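Local coordinates for protein hydrogenase maturation protease (Wolinella succinogenes, PDB 3PU6) that is of unknown detailed function but is probably a hydrogenase maturation protease, an endopeptidase that activates its target enzyme, at residues K5-V10 against W35-G40; V58-D63 against I108-S113. One frame throughout, in Å; residues are numbered along the deposited sequence.

Contact 1: K5-V10 against W35-G40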
ATOM      1  N   LYS A   5      11.217   5.505  -5.562  1.00 36.96           N
ATOM      2  CA  LYS A   5       9.917   5.409  -4.916  1.00 35.30           C
ATOM      3  C   LYS A   5       9.201   4.083  -5.193  1.00 35.26           C
ATOM      4  O   LYS A   5       8.860   3.781  -6.335  1.00 35.79           O
ATOM      5  CB  LYS A   5       9.049   6.552  -5.392  1.00 35.62           C
ATOM      6  CG  LYS A   5       9.694   7.911  -5.222  1.00 37.40           C
ATOM      7  CD  LYS A   5       8.904   8.967  -5.981  1.00 36.91           C
ATOM      8  CE  LYS A   5       9.826   9.752  -6.851  1.00 39.03           C
ATOM      9  NZ  LYS A   5       9.195   9.922  -8.177  1.00 45.68           N
ATOM     10  N   VAL A   6       8.970   3.303  -4.136  1.00 34.70           N
ATOM     11  CA  VAL A   6       8.306   1.996  -4.239  1.00 34.85           C
ATOM     12  C   VAL A   6       6.931   1.980  -3.585  1.00 33.68           C
ATOM     13  O   VAL A   6       6.739   2.537  -2.509  1.00 33.56           O
ATOM     14  CB  VAL A   6       9.132   0.862  -3.565  1.00 35.28           C
ATOM     15  CG1 VAL A   6       8.314  -0.419  -3.486  1.00 34.44           C
ATOM     16  CG2 VAL A   6      10.422   0.619  -4.301  1.00 35.77           C
ATOM     17  N   LEU A   7       5.985   1.327  -4.243  1.00 33.90           N
ATOM     18  CA  LEU A   7       4.672   1.077  -3.670  1.00 33.06           C
ATOM     19  C   LEU A   7       4.456  -0.425  -3.526  1.00 32.30           C
ATOM     20  O   LEU A   7       4.320  -1.125  -4.532  1.00 31.64           O
ATOM     21  CB  LEU A   7       3.572   1.675  -4.557  1.00 33.11           C
ATOM     22  CG  LEU A   7       2.127   1.319  -4.183  1.00 34.55           C
ATOM     23  CD1 LEU A   7       1.869   1.568  -2.687  1.00 31.45           C
ATOM     24  CD2 LEU A   7       1.125   2.082  -5.064  1.00 34.29           C
ATOM     25  N   LEU A   8       4.430  -0.909  -2.281  1.00 31.03           N
ATOM     26  CA  LEU A   8       4.180  -2.325  -1.992  1.00 31.51           C
ATOM     27  C   LEU A   8       2.704  -2.605  -1.731  1.00 31.93           C
ATOM     28  O   LEU A   8       2.174  -2.223  -0.701  1.00 31.35           O
ATOM     29  CB  LEU A   8       5.026  -2.818  -0.803  1.00 31.56           C
ATOM     30  CG  LEU A   8       4.822  -4.277  -0.323  1.00 34.40           C
ATOM     31  CD1 LEU A   8       5.095  -5.307  -1.409  1.00 32.87           C
ATOM     32  CD2 LEU A   8       5.647  -4.608   0.927  1.00 35.86           C
ATOM     33  N   CYS A   9       2.043  -3.289  -2.657  1.00 31.68           N
ATOM     34  CA  CYS A   9       0.618  -3.546  -2.512  1.00 31.60           C
ATOM     35  C   CYS A   9       0.353  -4.896  -1.879  1.00 33.44           C
ATOM     36  O   CYS A   9       0.809  -5.925  -2.380  1.00 32.59           O
ATOM     37  CB  CYS A   9      -0.103  -3.469  -3.843  1.00 30.95           C
ATOM     38  SG  CYS A   9       0.301  -2.012  -4.726  1.00 36.58           S
ATOM     39  N   VAL A  10      -0.401  -4.857  -0.776  1.00 33.52           N
ATOM     40  CA  VAL A  10      -0.764  -6.020   0.023  1.00 32.75           C
ATOM     41  C   VAL A  10      -2.272  -6.283  -0.118  1.00 33.15           C
ATOM     42  O   VAL A  10      -3.051  -5.350  -0.318  1.00 31.52           O
ATOM     43  CB  VAL A  10      -0.390  -5.787   1.513  1.00 32.24           C
ATOM     44  CG1 VAL A  10      -0.812  -6.965   2.388  1.00 31.73           C
ATOM     45  CG2 VAL A  10       1.094  -5.523   1.652  1.00 31.50           C
ATOM     46  N   TRP A  35       7.312   5.509 -10.318  1.00 43.70           N
ATOM     47  CA  TRP A  35       7.091   4.596  -9.205  1.00 40.27           C
ATOM     48  C   TRP A  35       7.248   3.164  -9.692  1.00 39.88           C
ATOM     49  O   TRP A  35       6.652   2.773 -10.706  1.00 40.67           O
ATOM     50  CB  TRP A  35       5.678   4.780  -8.635  1.00 40.34           C
ATOM     51  CG  TRP A  35       5.530   6.005  -7.826  1.00 40.96           C
ATOM     52  CD1 TRP A  35       5.430   7.289  -8.285  1.00 41.95           C
ATOM     53  CD2 TRP A  35       5.477   6.080  -6.402  1.00 38.63           C
ATOM     54  NE1 TRP A  35       5.321   8.161  -7.228  1.00 41.60           N
ATOM     55  CE2 TRP A  35       5.346   7.446  -6.061  1.00 39.33           C
ATOM     56  CE3 TRP A  35       5.532   5.133  -5.383  1.00 36.37           C
ATOM     57  CZ2 TRP A  35       5.263   7.879  -4.745  1.00 37.22           C
ATOM     58  CZ3 TRP A  35       5.456   5.565  -4.081  1.00 35.89           C
ATOM     59  CH2 TRP A  35       5.327   6.927  -3.771  1.00 36.35           C
ATOM     60  N   SER A  36       8.048   2.377  -8.988  1.00 36.29           N
ATOM     61  CA  SER A  36       8.017   0.948  -9.233  1.00 34.78           C
ATOM     62  C   SER A  36       7.091   0.293  -8.205  1.00 35.98           C
ATOM     63  O   SER A  36       7.231   0.502  -7.005  1.00 35.00           O
ATOM     64  CB  SER A  36       9.420   0.347  -9.230  1.00 33.28           C
ATOM     65  OG  SER A  36       9.978   0.357  -7.946  1.00 34.59           O
ATOM     66  N   VAL A  37       6.122  -0.466  -8.708  1.00 36.11           N
ATOM     67  CA  VAL A  37       5.090  -1.095  -7.900  1.00 33.39           C
ATOM     68  C   VAL A  37       5.393  -2.571  -7.674  1.00 34.66           C
ATOM     69  O   VAL A  37       5.615  -3.323  -8.619  1.00 33.95           O
ATOM     70  CB  VAL A  37       3.704  -0.971  -8.566  1.00 33.11           C
ATOM     71  CG1 VAL A  37       2.618  -1.490  -7.647  1.00 35.20           C
ATOM     72  CG2 VAL A  37       3.419   0.460  -8.923  1.00 36.34           C
ATOM     73  N   PHE A  38       5.398  -2.979  -6.411  1.00 35.34           N
ATOM     74  CA  PHE A  38       5.606  -4.373  -6.053  1.00 34.63           C
ATOM     75  C   PHE A  38       4.340  -4.985  -5.483  1.00 34.18           C
ATOM     76  O   PHE A  38       3.878  -4.579  -4.428  1.00 33.85           O
ATOM     77  CB  PHE A  38       6.721  -4.486  -5.026  1.00 34.79           C
ATOM     78  CG  PHE A  38       8.061  -4.154  -5.566  1.00 37.17           C
ATOM     79  CD1 PHE A  38       8.213  -3.822  -6.905  1.00 36.67           C
ATOM     80  CD2 PHE A  38       9.181  -4.211  -4.761  1.00 39.39           C
ATOM     81  CE1 PHE A  38       9.453  -3.536  -7.426  1.00 36.69           C
ATOM     82  CE2 PHE A  38      10.434  -3.922  -5.278  1.00 40.32           C
ATOM     83  CZ  PHE A  38      10.567  -3.588  -6.615  1.00 39.25           C
ATOM     84  N   PHE A  39       3.780  -5.961  -6.182  1.00 34.53           N
ATOM     85  CA  PHE A  39       2.620  -6.685  -5.677  1.00 34.06           C
ATOM     86  C   PHE A  39       3.016  -7.805  -4.746  1.00 34.16           C
ATOM     87  O   PHE A  39       3.577  -8.801  -5.161  1.00 35.34           O
ATOM     88  CB  PHE A  39       1.787  -7.223  -6.829  1.00 34.18           C
ATOM     89  CG  PHE A  39       1.277  -6.152  -7.729  1.00 35.89           C
ATOM     90  CD1 PHE A  39       2.071  -5.661  -8.755  1.00 35.29           C
ATOM     91  CD2 PHE A  39       0.014  -5.606  -7.533  1.00 35.25           C
ATOM     92  CE1 PHE A  39       1.608  -4.663  -9.591  1.00 36.55           C
ATOM     93  CE2 PHE A  39      -0.453  -4.596  -8.361  1.00 35.28           C
ATOM     94  CZ  PHE A  39       0.345  -4.124  -9.391  1.00 37.38           C
ATOM     95  N   GLY A  40       2.721  -7.637  -3.474  1.00 34.48           N
ATOM     96  CA  GLY A  40       3.099  -8.640  -2.512  1.00 36.37           C
ATOM     97  C   GLY A  40       1.932  -9.570  -2.304  1.00 35.90           C
ATOM     98  O   GLY A  40       2.075 -10.625  -1.700  1.00 36.60           O
TER
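Gly40 N donates to Cys9 O at 2.8 Å, the shortest of the five backbone bonds that join strands 5-10 and 35-40. The two strands run parallel and, with helix 20-31 between them, form a beta-alpha-beta unit in which 35-41 is one of the two outermost strands of the sheet within this chain. The remaining bonds join Ser36 N to Lys5 O, Leu7 N to Ser36 O, Phe38 N to Leu7 O and Cys9 N to Phe38 O. Four of the five acceptor oxygens also receive a CA-H contact: Lys5 O from Trp35, Ser36 O from Val6, Leu7 O from Val37 and Phe38 O from Leu8.

On the face lined by Lys5, Leu7 and Cys9, the indole of Trp35 lies across the lysine chain at about a right angle. Lys5 CB sits over the centre of the six-membered ring, 3.7 Å from its centroid, in a CH-pi contact, and Lys5 CD continues outward past the rim, 3.9 Å from Trp35 CE2 and equally close to NE1. The ring edge turns to the neighbouring backbone, with Trp35 CZ3 3.6 Å from Val6 O and Leu7 N near the ring plane. Beyond this apolar overlap Lys5 NZ forms a salt bridge with Glu34, while Trp35 NE1 makes a weak hydrogen bond to Asp145. An alanine in place of Trp35 would probably leave the lysine methylenes without their aromatic cover and Asp145 without that weak bond.

The other face carries Val6 and Phe38 beneath helix 48-54, Val6 CG1 lying over one face of the phenyl ring, 4.1 Å from Phe38 CD2. Further along, Cys9 SG stands anti to its carbonyl carbon (chi1 -49°), where it meets Val37 CG1 at 3.8 Å and approaches the Phe39 ring obliquely, 5.0 Å from the centroid.

Contact 2: V58-D63 against I108-S113; sequences VIVVAD and IFLGIS
Phe109 holds CG anti to its backbone N (chi1 -178°) and chi2 then turns the ring; Val61 CG1, set between its own backbone N and carbonyl carbon (chi1 50°), meets Phe109 CD1 at 4.0 Å. The two side chains cross obliquely on one face of the central sheet of this alpha/beta fold, where parallel strands 58-63 and 108-113 lie side by side. The ring meets the valine backbone as well as its methyl: Phe109 CD1 lies 3.6 Å from Val61 O, and Phe109 CE1 borders Asp63 CB, both approaches being oblique to the ring. Gly111 follows two residues later on the same face, and its lack of a side chain leaves room for the CE2 corner of Phe109.

The opposite face is wholly aliphatic, built from Val58, Val60 and Ala62 against Ile108 and Leu110. Val60 divides its methyls between two neighbours, CG2 packing on Ile108 CB at 4.1 Å and CG1 on Leu110 CB at 4.2 Å. Ile108 extends the layer backward along the partner strand, its CD1 meeting Val58 CG1. Helix 128-147 covers this side through Leu144, which touches both Val60 and Ile108, while helix 20-31 packs on Ala62 and Ile112.

Five backbone hydrogen bonds tie the strands in a regular parallel register. Ile108 N donates to Ile59 O at 2.8 Å in a nearly straight bond (169° at the hydrogen), and Val61 N returns the link to Ile108 O. Val60 CA lends that same carbonyl a CA-H contact. Leu110 N then bonds Val61 O, and Asp63 N bonds Leu110 O at 3.2 Å. The series closes where Asp63 O accepts Ile112 N at 3.0 Å, with Ile112 CB 3.9 Å from the same oxygen.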
ATOM      1  N   VAL A  58      11.909   5.886  -0.872  1.00 36.15           N
ATOM      2  CA  VAL A  58      10.566   5.896  -0.327  1.00 35.54           C
ATOM      3  C   VAL A  58       9.812   4.579  -0.561  1.00 35.38           C
ATOM      4  O   VAL A  58       9.690   4.112  -1.686  1.00 34.88           O
ATOM      5  CB  VAL A  58       9.746   7.003  -0.980  1.00 34.32           C
ATOM      6  CG1 VAL A  58       8.339   7.000  -0.437  1.00 34.22           C
ATOM      7  CG2 VAL A  58      10.411   8.327  -0.755  1.00 36.81           C
ATOM      8  N   ILE A  59       9.286   4.006   0.513  1.00 35.30           N
ATOM      9  CA  ILE A  59       8.373   2.876   0.419  1.00 34.35           C
ATOM     10  C   ILE A  59       6.993   3.252   0.954  1.00 32.63           C
ATOM     11  O   ILE A  59       6.827   3.590   2.118  1.00 31.19           O
ATOM     12  CB  ILE A  59       8.859   1.649   1.227  1.00 34.57           C
ATOM     13  CG1 ILE A  59      10.250   1.221   0.772  1.00 35.62           C
ATOM     14  CG2 ILE A  59       7.858   0.512   1.107  1.00 31.53           C
ATOM     15  CD1 ILE A  59      10.886   0.203   1.674  1.00 37.75           C
ATOM     16  N   VAL A  60       6.007   3.193   0.081  1.00 32.56           N
ATOM     17  CA  VAL A  60       4.634   3.231   0.501  1.00 31.71           C
ATOM     18  C   VAL A  60       4.108   1.804   0.483  1.00 32.36           C
ATOM     19  O   VAL A  60       4.188   1.112  -0.538  1.00 31.52           O
ATOM     20  CB  VAL A  60       3.792   4.096  -0.431  1.00 32.17           C
ATOM     21  CG1 VAL A  60       2.326   3.947  -0.098  1.00 30.60           C
ATOM     22  CG2 VAL A  60       4.216   5.542  -0.311  1.00 33.84           C
ATOM     23  N   VAL A  61       3.594   1.367   1.633  1.00 31.89           N
ATOM     24  CA  VAL A  61       2.974   0.058   1.767  1.00 31.28           C
ATOM     25  C   VAL A  61       1.475   0.265   1.902  1.00 29.87           C
ATOM     26  O   VAL A  61       1.028   0.848   2.863  1.00 30.34           O
ATOM     27  CB  VAL A  61       3.574  -0.760   2.963  1.00 31.46           C
ATOM     28  CG1 VAL A  61       3.595   0.052   4.239  1.00 31.61           C
ATOM     29  CG2 VAL A  61       2.820  -2.059   3.172  1.00 30.92           C
ATOM     30  N   ALA A  62       0.713  -0.185   0.913  1.00 29.81           N
ATOM     31  CA  ALA A  62      -0.734  -0.034   0.920  1.00 29.77           C
ATOM     32  C   ALA A  62      -1.490  -1.343   1.203  1.00 30.62           C
ATOM     33  O   ALA A  62      -1.091  -2.413   0.747  1.00 30.51           O
ATOM     34  CB  ALA A  62      -1.192   0.551  -0.383  1.00 27.82           C
ATOM     35  N   ASP A  63      -2.596  -1.237   1.943  1.00 30.33           N
ATOM     36  CA  ASP A  63      -3.377  -2.408   2.352  1.00 31.06           C
ATOM     37  C   ASP A  63      -4.830  -2.056   2.588  1.00 30.51           C
ATOM     38  O   ASP A  63      -5.144  -0.937   2.945  1.00 30.21           O
ATOM     39  CB  ASP A  63      -2.811  -3.028   3.639  1.00 30.00           C
ATOM     40  CG  ASP A  63      -3.183  -4.497   3.779  1.00 34.16           C
ATOM     41  OD1 ASP A  63      -3.805  -5.039   2.828  1.00 33.38           O
ATOM     42  OD2 ASP A  63      -2.851  -5.121   4.823  1.00 35.92           O
ATOM     43  N   ILE A 108       6.152   4.794   4.503  1.00 32.04           N
ATOM     44  CA  ILE A 108       4.847   5.370   4.680  1.00 30.92           C
ATOM     45  C   ILE A 108       3.768   4.307   4.588  1.00 29.82           C
ATOM     46  O   ILE A 108       3.759   3.527   3.647  1.00 30.19           O
ATOM     47  CB  ILE A 108       4.610   6.466   3.618  1.00 31.22           C
ATOM     48  CG1 ILE A 108       5.532   7.660   3.899  1.00 31.74           C
ATOM     49  CG2 ILE A 108       3.148   6.879   3.582  1.00 30.03           C
ATOM     50  CD1 ILE A 108       6.013   8.345   2.672  1.00 32.88           C
ATOM     51  N   PHE A 109       2.860   4.278   5.568  1.00 30.80           N
ATOM     52  CA  PHE A 109       1.683   3.403   5.505  1.00 30.07           C
ATOM     53  C   PHE A 109       0.481   4.097   4.872  1.00 29.47           C
ATOM     54  O   PHE A 109       0.216   5.251   5.154  1.00 30.60           O
ATOM     55  CB  PHE A 109       1.300   2.824   6.888  1.00 30.16           C
ATOM     56  CG  PHE A 109       0.110   1.883   6.840  1.00 30.48           C
ATOM     57  CD1 PHE A 109       0.242   0.587   6.365  1.00 31.56           C
ATOM     58  CD2 PHE A 109      -1.152   2.315   7.218  1.00 30.09           C
ATOM     59  CE1 PHE A 109      -0.873  -0.262   6.279  1.00 32.38           C
ATOM     60  CE2 PHE A 109      -2.262   1.470   7.139  1.00 30.29           C
ATOM     61  CZ  PHE A 109      -2.124   0.191   6.668  1.00 32.03           C
ATOM     62  N   LEU A 110      -0.231   3.381   4.009  1.00 29.11           N
ATOM     63  CA  LEU A 110      -1.479   3.858   3.424  1.00 29.67           C
ATOM     64  C   LEU A 110      -2.607   2.840   3.584  1.00 30.01           C
ATOM     65  O   LEU A 110      -2.687   1.884   2.817  1.00 30.09           O
ATOM     66  CB  LEU A 110      -1.285   4.145   1.940  1.00 30.27           C
ATOM     67  CG  LEU A 110      -2.378   4.922   1.185  1.00 31.08           C
ATOM     68  CD1 LEU A 110      -1.860   5.352  -0.166  1.00 30.93           C
ATOM     69  CD2 LEU A 110      -3.664   4.134   1.020  1.00 30.99           C
ATOM     70  N   GLY A 111      -3.477   3.049   4.574  1.00 30.32           N
ATOM     71  CA  GLY A 111      -4.578   2.141   4.844  1.00 30.28           C
ATOM     72  C   GLY A 111      -5.864   2.578   4.179  1.00 30.43           C
ATOM     73  O   GLY A 111      -6.247   3.737   4.269  1.00 31.78           O
ATOM     74  N   ILE A 112      -6.527   1.651   3.500  1.00 29.72           N
ATOM     75  CA  ILE A 112      -7.769   1.930   2.803  1.00 28.99           C
ATOM     76  C   ILE A 112      -8.811   1.093   3.483  1.00 29.32           C
ATOM     77  O   ILE A 112      -8.762  -0.129   3.443  1.00 30.83           O
ATOM     78  CB  ILE A 112      -7.683   1.564   1.313  1.00 28.24           C
ATOM     79  CG1 ILE A 112      -6.497   2.276   0.665  1.00 28.90           C
ATOM     80  CG2 ILE A 112      -8.972   1.895   0.565  1.00 27.37           C
ATOM     81  CD1 ILE A 112      -6.043   1.639  -0.649  1.00 30.24           C
ATOM     82  N   SER A 113      -9.746   1.748   4.144  1.00 29.45           N
ATOM     83  CA  SER A 113     -10.691   1.016   4.955  1.00 30.39           C
ATOM     84  C   SER A 113     -11.735   0.384   4.051  1.00 29.42           C
ATOM     85  O   SER A 113     -12.175   1.007   3.078  1.00 26.87           O
ATOM     86  CB  SER A 113     -11.310   1.899   6.046  1.00 30.20           C
ATOM     87  OG  SER A 113     -12.073   2.959   5.511  1.00 35.00           O
TER

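Contacts 1 and 2 are successive parallel strand pairs of one sheet, joined because strands 5-10 and 58-66 are neighbours: Val6 N to Val58 O and Leu8 N to Val60 O are probable hydrogen bonds, and Leu7 packs on Val60 and Ala62. Both contacts are buried, but contact 1 includes an outermost strand, 35-41, with partly exposed Ser36, Val37, Phe38 and Phe39, whereas every touching residue of contact 2 is buried. Their chemistry follows this position. Contact 1 mixes a lysine-tryptophan overlap, a sulfur-aromatic approach and a charged lysine end, while contact 2 relies mainly on branched aliphatic side chains and a single aromatic ring.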